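Local coordinates for cell division control protein 45 cdc45 putative (Entamoeba histolytica, PDB 6CC2), which probably acts in DNA replication as the Cdc45 subunit of the CMG helicase and has a fold related to the DHH phosphoesterases, at residues Asp210-Ile213 / Asn218-Thr221; Asp256-Leu261 / Ser353-Ala358; Met44-Glu47 / Leu52-Ala55; Val37-Leu42 / Gln376-Gly381. All coordinates share one frame; numbering follows the deposited sequence.

Interaction 1 (Asp210-Ile213 / Asn218-Thr221); sequences DQYI and NAKT
Y212, near the C-terminal end of helix 199-213, brings the CD1/CE1 side of its ring up to the backbone at the start of helix 219-233. Its CG stands anti to the backbone N (chi1 -179°), which carries the ring out past the end of its own helix toward N218 and A219. CE1 comes within 3.6 Å of A219 N, and CD1 lies 3.9 Å from N218 O. Ring and peptide meet obliquely, and no hydrogen bond links the two segments. Further out, the methyl group of A219 sits beside the end of the ring, where A219 CB is 3.9 Å from both Y212 CE1 and Y212 OH. The N218 side chain turns away from the tyrosine and serves its own helix as N-cap. N218 OD1 takes the amide of T221, with T221 N at 2.8 Å and nearly in line with the C=O bond, and also the T221 hydroxyl, whose OG1 lies at 3.0 Å and above the amide plane. These two bonds hold the first turn in place while its backbone lies beside the ring. The contact closes the short connection of four residues between two consecutive helices, 199-213 and 219-233. L339 of strand 338-344 touches both Y212 and A219, and I213 on the next position packs against F355, A358 and H359 of helix 354-364.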
loop_
_atom_site.group_PDB
_atom_site.type_symbol
_atom_site.label_atom_id
_atom_site.label_comp_id
_atom_site.label_asym_id
_atom_site.label_seq_id
_atom_site.Cartn_x
_atom_site.Cartn_y
_atom_site.Cartn_z
ATOM N N ASP A 210 6.584 -1.829 -0.992
ATOM C CA ASP A 210 5.197 -1.386 -0.769
ATOM C C ASP A 210 4.947 -0.037 -1.439
ATOM O O ASP A 210 3.921 0.166 -2.104
ATOM C CB ASP A 210 4.907 -1.310 0.730
ATOM C CG ASP A 210 3.514 -0.770 1.023
ATOM O OD1 ASP A 210 2.535 -1.298 0.444
ATOM O OD2 ASP A 210 3.391 0.187 1.849
ATOM N N GLN A 211 5.869 0.918 -1.262
ATOM C CA GLN A 211 5.698 2.212 -1.935
ATOM C C GLN A 211 5.570 2.051 -3.445
ATOM O O GLN A 211 4.752 2.724 -4.088
ATOM C CB GLN A 211 6.876 3.129 -1.641
ATOM C CG GLN A 211 6.898 3.727 -0.258
ATOM C CD GLN A 211 7.990 4.772 -0.176
ATOM O OE1 GLN A 211 9.152 4.492 -0.464
ATOM N NE2 GLN A 211 7.605 5.996 0.179
ATOM N N TYR A 212 6.390 1.199 -4.046
ATOM C CA TYR A 212 6.356 1.056 -5.505
ATOM C C TYR A 212 5.081 0.352 -5.945
ATOM O O TYR A 212 4.407 0.795 -6.884
ATOM C CB TYR A 212 7.615 0.309 -5.993
ATOM C CG TYR A 212 7.694 0.133 -7.478
ATOM C CD1 TYR A 212 7.959 1.212 -8.335
ATOM C CD2 TYR A 212 7.492 -1.121 -8.057
ATOM C CE1 TYR A 212 8.031 1.048 -9.700
ATOM C CE2 TYR A 212 7.573 -1.299 -9.434
ATOM C CZ TYR A 212 7.832 -0.215 -10.252
ATOM O OH TYR A 212 7.892 -0.391 -11.616
ATOM N N ILE A 213 4.722 -0.766 -5.286
ATOM C CA ILE A 213 3.464 -1.446 -5.577
ATOM C C ILE A 213 2.287 -0.484 -5.471
ATOM O O ILE A 213 1.338 -0.539 -6.270
ATOM C CB ILE A 213 3.278 -2.643 -4.616
ATOM C CG1 ILE A 213 4.265 -3.736 -4.954
ATOM C CG2 ILE A 213 1.851 -3.164 -4.678
ATOM C CD1 ILE A 213 4.395 -4.831 -3.862
ATOM N N ASN A 218 8.406 6.054 -8.228
ATOM C CA ASN A 218 8.722 5.504 -9.538
ATOM C C ASN A 218 9.860 4.470 -9.448
ATOM O O ASN A 218 10.423 4.191 -8.377
ATOM C CB ASN A 218 9.052 6.623 -10.540
ATOM C CG ASN A 218 10.317 7.407 -10.201
ATOM O OD1 ASN A 218 11.210 6.937 -9.500
ATOM N ND2 ASN A 218 10.396 8.631 -10.732
ATOM N N ALA A 219 10.108 3.815 -10.575
ATOM C CA ALA A 219 11.066 2.719 -10.606
ATOM C C ALA A 219 12.489 3.194 -10.323
ATOM O O ALA A 219 13.267 2.475 -9.676
ATOM C CB ALA A 219 10.991 2.019 -11.963
ATOM N N LYS A 220 12.842 4.391 -10.776
ATOM C CA LYS A 220 14.186 4.904 -10.509
ATOM C C LYS A 220 14.396 5.101 -9.010
ATOM O O LYS A 220 15.456 4.766 -8.465
ATOM C CB LYS A 220 14.404 6.207 -11.270
ATOM C CG LYS A 220 14.581 6.006 -12.769
ATOM C CD LYS A 220 14.927 7.306 -13.487
ATOM C CE LYS A 220 13.750 8.273 -13.512
ATOM N NZ LYS A 220 14.004 9.440 -14.410
ATOM N N THR A 221 13.382 5.597 -8.319
ATOM C CA THR A 221 13.483 5.751 -6.869
ATOM C C THR A 221 13.609 4.400 -6.175
ATOM O O THR A 221 14.434 4.208 -5.256
ATOM C CB THR A 221 12.272 6.529 -6.354
ATOM O OG1 THR A 221 12.305 7.846 -6.908
ATOM C CG2 THR A 221 12.280 6.600 -4.847
#

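Interaction 2 (Asp256-Leu261 / Ser353-Ala358); sequences DCQLML and SAFDAA. With EDO (1,2-ethanediol), chain K.
Q258, at the centre of an inverse gamma turn after strand 251-257, reaches to the ring of F355, in the first turn of helix 354-364. From CB the chain keeps CG beside the backbone N and then bends at chi2 (-59°); the side chains cross at about a right angle, with the amide and ring planes 55° apart. CD lies 3.5 Å from F355 CD2, and OE1 is closer, 3.2 Å from the same CD2 and oblique to the ring. NE2 stands 3.6 Å from F355 CE2 and donates outside the segments, to S341 OG and L339 O. OE1 also faces a water that lies 2.8 Å from S353 OG and near D256 OD2. At the other end of the contact, L261 CD2 packs 3.7 Å from D356 OD1, which takes a bond from a second water held by L261 N. S353 and D356 form a capping box: D356 N donates to S353 OG, and S353 N returns a nearly straight bond (173°) to D356 OD2. No hydrogen bond links the two segments directly; the two waters bridge them. R263 makes salt bridges to both D256 and D356, which probably offsets the charge of two buried carboxylates whose OD2 atoms lie 6.2 Å apart.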
loop_
_atom_site.group_PDB
_atom_site.type_symbol
_atom_site.label_atom_id
_atom_site.label_comp_id
_atom_site.label_asym_id
_atom_site.label_seq_id
_atom_site.Cartn_x
_atom_site.Cartn_y
_atom_site.Cartn_z
ATOM N N ASP A 256 15.253 -9.293 -11.771
ATOM C CA ASP A 256 14.051 -10.106 -11.682
ATOM C C ASP A 256 13.011 -9.575 -12.665
ATOM O O ASP A 256 13.101 -8.450 -13.154
ATOM C CB ASP A 256 13.511 -10.086 -10.254
ATOM C CG ASP A 256 12.670 -11.302 -9.921
ATOM O OD1 ASP A 256 12.630 -12.246 -10.725
ATOM O OD2 ASP A 256 12.054 -11.300 -8.830
ATOM N N CYS A 257 12.026 -10.410 -12.948
ATOM C CA CYS A 257 10.882 -10.067 -13.804
ATOM C C CYS A 257 9.666 -9.856 -12.914
ATOM O O CYS A 257 9.128 -10.809 -12.340
ATOM C CB CYS A 257 10.645 -11.176 -14.827
ATOM S SG CYS A 257 9.313 -10.794 -15.975
ATOM N N GLN A 258 9.224 -8.610 -12.792
ATOM C CA GLN A 258 8.327 -8.237 -11.694
ATOM C C GLN A 258 6.857 -8.471 -12.057
ATOM O O GLN A 258 6.019 -7.577 -12.008
ATOM C CB GLN A 258 8.559 -6.783 -11.298
ATOM C CG GLN A 258 9.971 -6.519 -10.792
ATOM C CD GLN A 258 10.318 -7.354 -9.586
ATOM O OE1 GLN A 258 9.444 -7.972 -8.956
ATOM N NE2 GLN A 258 11.585 -7.374 -9.230
ATOM N N LEU A 259 6.557 -9.702 -12.427
ATOM C CA LEU A 259 5.160 -10.140 -12.528
ATOM C C LEU A 259 4.695 -10.560 -11.139
ATOM O O LEU A 259 5.434 -11.208 -10.387
ATOM C CB LEU A 259 5.017 -11.293 -13.509
ATOM C CG LEU A 259 5.357 -10.981 -14.966
ATOM C CD1 LEU A 259 5.233 -12.253 -15.790
ATOM C CD2 LEU A 259 4.435 -9.890 -15.522
HETATM N N MSE A 260 3.486 -10.156 -10.790
HETATM C CA MSE A 260 2.984 -10.329 -9.424
HETATM C C MSE A 260 2.988 -11.765 -8.953
HETATM O O MSE A 260 2.294 -12.631 -9.535
HETATM C CB MSE A 260 1.517 -9.780 -9.350
HETATM C CG MSE A 260 0.854 -10.085 -8.032
HETATM SE SE MSE A 260 -0.934 -9.262 -7.951
HETATM C CE MSE A 260 -1.712 -9.877 -9.566
ATOM N N LEU A 261 3.774 -12.043 -7.909
ATOM C CA LEU A 261 3.823 -13.335 -7.241
ATOM C C LEU A 261 4.136 -14.497 -8.185
ATOM O O LEU A 261 3.764 -15.630 -7.913
ATOM C CB LEU A 261 2.510 -13.605 -6.489
ATOM C CG LEU A 261 2.299 -12.717 -5.267
ATOM C CD1 LEU A 261 0.934 -13.031 -4.641
ATOM C CD2 LEU A 261 3.384 -12.914 -4.236
ATOM N N SER A 353 10.877 -12.821 -2.495
ATOM C CA SER A 353 11.448 -11.487 -2.598
ATOM C C SER A 353 10.669 -10.503 -1.724
ATOM O O SER A 353 9.568 -10.789 -1.233
ATOM C CB SER A 353 11.432 -11.004 -4.039
ATOM O OG SER A 353 10.122 -10.588 -4.359
ATOM N N ALA A 354 11.241 -9.309 -1.564
ATOM C CA ALA A 354 10.556 -8.258 -0.815
ATOM C C ALA A 354 9.304 -7.785 -1.534
ATOM O O ALA A 354 8.394 -7.282 -0.876
ATOM C CB ALA A 354 11.518 -7.105 -0.545
ATOM N N PHE A 355 9.216 -7.959 -2.871
ATOM C CA PHE A 355 7.961 -7.682 -3.552
ATOM C C PHE A 355 6.916 -8.725 -3.199
ATOM O O PHE A 355 5.754 -8.386 -2.934
ATOM C CB PHE A 355 8.157 -7.646 -5.063
ATOM C CG PHE A 355 8.680 -6.338 -5.583
ATOM C CD1 PHE A 355 7.958 -5.176 -5.403
ATOM C CD2 PHE A 355 9.869 -6.276 -6.257
ATOM C CE1 PHE A 355 8.424 -3.974 -5.906
ATOM C CE2 PHE A 355 10.330 -5.079 -6.770
ATOM C CZ PHE A 355 9.609 -3.936 -6.576
ATOM N N ASP A 356 7.312 -10.007 -3.197
ATOM C CA ASP A 356 6.378 -11.061 -2.819
ATOM C C ASP A 356 5.844 -10.806 -1.417
ATOM O O ASP A 356 4.638 -10.929 -1.150
ATOM C CB ASP A 356 7.040 -12.436 -2.845
ATOM C CG ASP A 356 7.551 -12.837 -4.218
ATOM O OD1 ASP A 356 6.937 -12.484 -5.242
ATOM O OD2 ASP A 356 8.614 -13.555 -4.243
ATOM N N ALA A 357 6.754 -10.493 -0.492
ATOM C CA ALA A 357 6.365 -10.260 0.889
ATOM C C ALA A 357 5.469 -9.033 1.020
ATOM O O ALA A 357 4.503 -9.047 1.803
ATOM C CB ALA A 357 7.614 -10.106 1.746
ATOM N N ALA A 358 5.785 -7.947 0.288
ATOM C CA ALA A 358 4.918 -6.774 0.337
ATOM C C ALA A 358 3.517 -7.080 -0.207
ATOM O O ALA A 358 2.504 -6.597 0.332
ATOM C CB ALA A 358 5.563 -5.620 -0.402
HETATM C C1 EDO K . 11.752 -14.584 -12.914
HETATM O O1 EDO K . 12.994 -15.072 -13.434
HETATM C C2 EDO K . 11.312 -15.465 -11.749
HETATM O O2 EDO K . 12.355 -15.531 -10.770
HETATM O O HOH W 1 9.803 -10.428 -7.099
HETATM O O HOH W 2 5.793 -10.424 -6.485
#

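Interaction 3 (Met44-Glu47 / Leu52-Ala55); sequences MMFE and LHSA. With EDO (1,2-ethanediol), chain J.
The imidazole of H53 has F46 over one face and E47 at its edge. F46 comes edge first, in a T-shaped pair with centroids 5.5 Å apart and planes at 62°. Its CD2 stands 3.9 Å above the imidazole plane, displaced toward the rim near H53 CG, while the phenylalanine CB covers the ND1 side of the same ring, at 3.7 Å from H53 ND1. At the edge, E47 CG lies 4.1 Å from H53 CE1. The extended glutamate chain carries its carboxylate, as modelled, nearly coplanar with the imidazole. H53 holds CG between its backbone N and carbonyl carbon (chi1 59°), and this torsion swings the ring from the strand toward helix 33-48. A 1,2-ethanediol, probably from the crystallisation liquor, also sits at the imidazole edge, where H53 NE2 donates to its O2 at 3.0 Å. The same hydroxyl approaches E47, although the modelled place of that carboxylate oxygen is less sure. The pair closes the crossover from helix 33-48 into strand 53-57 of a beta-alpha-beta unit. Chemically, ND1 is held by the carbonyl of L51 within the protein, while in this crystal NE2 meets the diol; two donating nitrogens would be consistent with a protonated ring, though its charge is not seen.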
loop_
_atom_site.group_PDB
_atom_site.type_symbol
_atom_site.label_atom_id
_atom_site.label_comp_id
_atom_site.label_asym_id
_atom_site.label_seq_id
_atom_site.Cartn_x
_atom_site.Cartn_y
_atom_site.Cartn_z
HETATM N N MSE A 44 12.090 -2.938 17.401
HETATM C CA MSE A 44 13.269 -3.756 17.651
HETATM C C MSE A 44 14.278 -3.029 18.537
HETATM O O MSE A 44 14.867 -3.624 19.435
HETATM C CB MSE A 44 13.937 -4.157 16.335
HETATM C CG MSE A 44 13.086 -5.079 15.505
HETATM SE SE MSE A 44 13.704 -5.154 13.665
HETATM C CE MSE A 44 15.327 -6.239 13.919
HETATM N N MSE A 45 14.493 -1.747 18.245
HETATM C CA MSE A 45 15.365 -0.910 19.063
HETATM C C MSE A 45 14.783 -0.763 20.459
HETATM O O MSE A 45 15.485 -0.930 21.446
HETATM C CB MSE A 45 15.538 0.461 18.416
HETATM C CG MSE A 45 16.359 0.429 17.139
HETATM SE SE MSE A 45 16.712 2.229 16.518
HETATM C CE MSE A 45 15.148 2.437 15.367
ATOM N N PHE A 46 13.490 -0.432 20.527
ATOM C CA PHE A 46 12.846 -0.247 21.826
ATOM C C PHE A 46 12.926 -1.506 22.677
ATOM O O PHE A 46 13.225 -1.426 23.880
ATOM C CB PHE A 46 11.384 0.155 21.634
ATOM C CG PHE A 46 11.180 1.478 20.957
ATOM C CD1 PHE A 46 12.221 2.381 20.804
ATOM C CD2 PHE A 46 9.928 1.813 20.451
ATOM C CE1 PHE A 46 12.015 3.592 20.178
ATOM C CE2 PHE A 46 9.727 3.029 19.836
ATOM C CZ PHE A 46 10.774 3.920 19.721
ATOM N N GLU A 47 12.672 -2.674 22.082
ATOM C CA GLU A 47 12.776 -3.928 22.819
ATOM C C GLU A 47 14.170 -4.106 23.409
ATOM O O GLU A 47 14.325 -4.438 24.593
ATOM C CB GLU A 47 12.448 -5.109 21.909
ATOM C CG GLU A 47 10.989 -5.253 21.527
ATOM C CD GLU A 47 10.780 -6.319 20.461
ATOM O OE1 GLU A 47 11.615 -7.244 20.366
ATOM O OE2 GLU A 47 9.787 -6.225 19.709
ATOM N N LEU A 52 9.124 0.503 27.074
ATOM C CA LEU A 52 7.734 0.095 26.919
ATOM C C LEU A 52 7.069 0.890 25.808
ATOM O O LEU A 52 7.269 2.098 25.675
ATOM C CB LEU A 52 6.989 0.295 28.233
ATOM C CG LEU A 52 7.613 -0.416 29.424
ATOM C CD1 LEU A 52 6.775 -0.195 30.678
ATOM C CD2 LEU A 52 7.781 -1.894 29.138
ATOM N N HIS A 53 6.299 0.199 24.968
ATOM C CA HIS A 53 5.679 0.855 23.828
ATOM C C HIS A 53 4.422 0.086 23.459
ATOM O O HIS A 53 4.244 -1.068 23.838
ATOM C CB HIS A 53 6.644 0.937 22.631
ATOM C CG HIS A 53 7.143 -0.392 22.158
ATOM N ND1 HIS A 53 8.131 -1.094 22.814
ATOM C CD2 HIS A 53 6.794 -1.145 21.083
ATOM C CE1 HIS A 53 8.356 -2.230 22.177
ATOM N NE2 HIS A 53 7.562 -2.283 21.124
ATOM N N SER A 54 3.547 0.758 22.716
ATOM C CA SER A 54 2.287 0.164 22.308
ATOM C C SER A 54 1.939 0.695 20.922
ATOM O O SER A 54 2.404 1.758 20.509
ATOM C CB SER A 54 1.168 0.470 23.298
ATOM O OG SER A 54 0.969 1.864 23.438
ATOM N N ALA A 55 1.133 -0.075 20.199
ATOM C CA ALA A 55 0.705 0.304 18.867
ATOM C C ALA A 55 -0.734 0.784 18.911
ATOM O O ALA A 55 -1.568 0.204 19.600
ATOM C CB ALA A 55 0.829 -0.877 17.899
HETATM C C1 EDO J . 5.501 -5.415 19.372
HETATM O O1 EDO J . 5.117 -4.127 19.871
HETATM C C2 EDO J . 7.019 -5.522 19.385
HETATM O O2 EDO J . 7.509 -5.247 20.705
#

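Interaction 4 (Val37-Leu42 / Gln376-Gly381); sequences VCYKIL and QQFWEG. With EDO (1,2-ethanediol), chain J.
Y39 and F378 form the tight, buried part of this contact between helix 33-48 and helix 374-385. The edge of F378 points at the face of Y39 in a T-shaped pair, centroids 5.3 Å apart and planes perpendicular (90°). F378 CZ makes the closest approach, 3.8 Å from Y39 CD1 and displaced toward the rim of the tyrosine ring. Both residues hold CG anti to the backbone N, and these torsions send the rings into the gap between backbones whose nearest CA atoms, those of Y39 and F378, are 10.4 Å apart. On the exposed side the packing is looser. W379 CG stands anti to the carbonyl carbon, and the far end of the indole approaches the tyrosine hydroxyl, W379 CH2 lying 3.9 Å from Y39 OH without a hydrogen bond. The indole also covers its own neighbour, F378 CE2 lying 3.5 Å above the centre of the W379 ring. A 1,2-ethanediol, probably from the crystallisation liquor, occupies this side: its O1 is modelled in a doubtfully short hydrogen bond, 2.5 Å from Y39 OH, at the edge of the indole. Behind the aromatic pair are strands of the parallel sheet. L27 and V29 of strand 24-29 and A55 of strand 53-57 touch Y39, while F378 reaches V29, A55 and P57, so helix 374-385 joins the N-terminal sheet beside helix 33-48.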
loop_
_atom_site.group_PDB
_atom_site.type_symbol
_atom_site.label_atom_id
_atom_site.label_comp_id
_atom_site.label_asym_id
_atom_site.label_seq_id
_atom_site.Cartn_x
_atom_site.Cartn_y
_atom_site.Cartn_z
ATOM N N VAL A 37 6.414 -1.660 8.682
ATOM C CA VAL A 37 7.874 -1.798 8.684
ATOM C C VAL A 37 8.503 -0.792 9.636
ATOM O O VAL A 37 9.413 -1.115 10.404
ATOM C CB VAL A 37 8.423 -1.630 7.256
ATOM C CG1 VAL A 37 9.926 -1.414 7.259
ATOM C CG2 VAL A 37 8.018 -2.834 6.384
ATOM N N CYS A 38 8.055 0.473 9.574
ATOM C CA CYS A 38 8.607 1.493 10.453
ATOM C C CYS A 38 8.383 1.124 11.913
ATOM O O CYS A 38 9.324 1.116 12.717
ATOM C CB CYS A 38 7.985 2.848 10.100
ATOM S SG CYS A 38 8.579 4.241 11.093
ATOM N N TYR A 39 7.150 0.760 12.261
ATOM C CA TYR A 39 6.869 0.288 13.607
ATOM C C TYR A 39 7.800 -0.856 14.004
ATOM O O TYR A 39 8.327 -0.883 15.115
ATOM C CB TYR A 39 5.422 -0.183 13.716
ATOM C CG TYR A 39 5.070 -0.642 15.104
ATOM C CD1 TYR A 39 5.286 -1.968 15.491
ATOM C CD2 TYR A 39 4.575 0.231 16.046
ATOM C CE1 TYR A 39 5.003 -2.398 16.757
ATOM C CE2 TYR A 39 4.286 -0.194 17.312
ATOM C CZ TYR A 39 4.508 -1.506 17.672
ATOM O OH TYR A 39 4.222 -1.943 18.960
ATOM N N LYS A 40 7.963 -1.844 13.119
ATOM C CA LYS A 40 8.786 -3.014 13.434
ATOM C C LYS A 40 10.218 -2.608 13.760
ATOM O O LYS A 40 10.788 -3.042 14.778
ATOM C CB LYS A 40 8.751 -3.992 12.238
ATOM C CG LYS A 40 9.643 -5.221 12.369
ATOM C CD LYS A 40 9.248 -6.073 13.542
ATOM C CE LYS A 40 10.069 -7.346 13.613
ATOM N NZ LYS A 40 9.667 -8.193 14.793
ATOM N N ILE A 41 10.805 -1.751 12.923
ATOM C CA ILE A 41 12.203 -1.366 13.115
ATOM C C ILE A 41 12.375 -0.569 14.405
ATOM O O ILE A 41 13.305 -0.803 15.185
ATOM C CB ILE A 41 12.699 -0.586 11.874
ATOM C CG1 ILE A 41 12.779 -1.540 10.684
ATOM C CG2 ILE A 41 14.054 0.041 12.140
ATOM C CD1 ILE A 41 13.187 -0.875 9.360
ATOM N N LEU A 42 11.485 0.406 14.643
ATOM C CA LEU A 42 11.507 1.106 15.919
ATOM C C LEU A 42 11.314 0.138 17.075
ATOM O O LEU A 42 11.980 0.246 18.122
ATOM C CB LEU A 42 10.443 2.190 15.957
ATOM C CG LEU A 42 10.631 3.323 14.942
ATOM C CD1 LEU A 42 9.350 4.165 14.905
ATOM C CD2 LEU A 42 11.838 4.176 15.251
ATOM N N GLN A 376 -7.153 -5.010 14.253
ATOM C CA GLN A 376 -6.719 -6.402 14.310
ATOM C C GLN A 376 -5.738 -6.743 13.195
ATOM O O GLN A 376 -4.732 -7.427 13.434
ATOM C CB GLN A 376 -7.923 -7.339 14.215
ATOM C CG GLN A 376 -8.958 -7.120 15.311
ATOM C CD GLN A 376 -9.963 -8.250 15.406
ATOM O OE1 GLN A 376 -10.427 -8.584 16.494
ATOM N NE2 GLN A 376 -10.306 -8.846 14.264
ATOM N N GLN A 377 -5.995 -6.264 11.981
ATOM C CA GLN A 377 -5.177 -6.687 10.849
ATOM C C GLN A 377 -3.767 -6.109 10.939
ATOM O O GLN A 377 -2.829 -6.701 10.419
ATOM C CB GLN A 377 -5.818 -6.283 9.514
ATOM C CG GLN A 377 -7.103 -7.068 9.190
ATOM C CD GLN A 377 -6.944 -8.556 9.364
ATOM O OE1 GLN A 377 -6.316 -9.235 8.546
ATOM N NE2 GLN A 377 -7.492 -9.076 10.443
ATOM N N PHE A 378 -3.591 -4.972 11.618
ATOM C CA PHE A 378 -2.231 -4.490 11.867
ATOM C C PHE A 378 -1.357 -5.583 12.490
ATOM O O PHE A 378 -0.217 -5.797 12.056
ATOM C CB PHE A 378 -2.235 -3.269 12.774
ATOM C CG PHE A 378 -0.887 -2.985 13.362
ATOM C CD1 PHE A 378 0.047 -2.272 12.622
ATOM C CD2 PHE A 378 -0.547 -3.445 14.624
ATOM C CE1 PHE A 378 1.321 -2.042 13.144
ATOM C CE2 PHE A 378 0.692 -3.219 15.143
ATOM C CZ PHE A 378 1.633 -2.514 14.420
ATOM N N TRP A 379 -1.882 -6.281 13.501
ATOM C CA TRP A 379 -1.089 -7.286 14.203
ATOM C C TRP A 379 -0.858 -8.521 13.355
ATOM O O TRP A 379 0.197 -9.150 13.455
ATOM C CB TRP A 379 -1.763 -7.639 15.537
ATOM C CG TRP A 379 -1.581 -6.544 16.521
ATOM C CD1 TRP A 379 -2.535 -5.707 17.010
ATOM C CD2 TRP A 379 -0.345 -6.129 17.113
ATOM N NE1 TRP A 379 -1.975 -4.803 17.876
ATOM C CE2 TRP A 379 -0.629 -5.045 17.965
ATOM C CE3 TRP A 379 0.982 -6.571 17.000
ATOM C CZ2 TRP A 379 0.359 -4.401 18.708
ATOM C CZ3 TRP A 379 1.958 -5.931 17.740
ATOM C CH2 TRP A 379 1.642 -4.863 18.582
ATOM N N GLU A 380 -1.817 -8.874 12.498
ATOM C CA GLU A 380 -1.587 -9.956 11.554
ATOM C C GLU A 380 -0.468 -9.605 10.583
ATOM O O GLU A 380 0.354 -10.465 10.231
ATOM C CB GLU A 380 -2.874 -10.283 10.804
ATOM C CG GLU A 380 -4.000 -10.791 11.691
ATOM C CD GLU A 380 -3.645 -12.101 12.397
ATOM O OE1 GLU A 380 -2.934 -12.936 11.798
ATOM O OE2 GLU A 380 -4.071 -12.289 13.555
ATOM N N GLY A 381 -0.457 -8.360 10.088
ATOM C CA GLY A 381 0.597 -7.945 9.175
ATOM C C GLY A 381 1.952 -7.897 9.858
ATOM O O GLY A 381 2.960 -8.304 9.283
HETATM C C1 EDO J . 5.501 -5.415 19.372
HETATM O O1 EDO J . 5.117 -4.127 19.871
HETATM C C2 EDO J . 7.019 -5.522 19.385
HETATM O O2 EDO J . 7.509 -5.247 20.705
#

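In the fold
The four contacts fall into two touching pairs. Interactions 1 and 2 have centres 12 Å apart and meet through F355 and A358: F355 CE1 is 3.7 Å from Y212 CD2, and A358 CB is 3.7 Å from I213 CD1. Interactions 3 and 4 share helix 33-48, with centres 11 Å apart. A55 CB lies 3.6 Å from both F378 CE2 and W379 CZ2, and one 1,2-ethanediol bonds to H53 and Y39. Between the pairs, interaction 4 comes within about 7 Å of interaction 1 and about 8 Å of interaction 2, between nearest atoms. Helices 354-364 and 374-385, consecutive in the chain, carry interactions 2 and 4, and the long loop closed by interaction 4 encloses the other three.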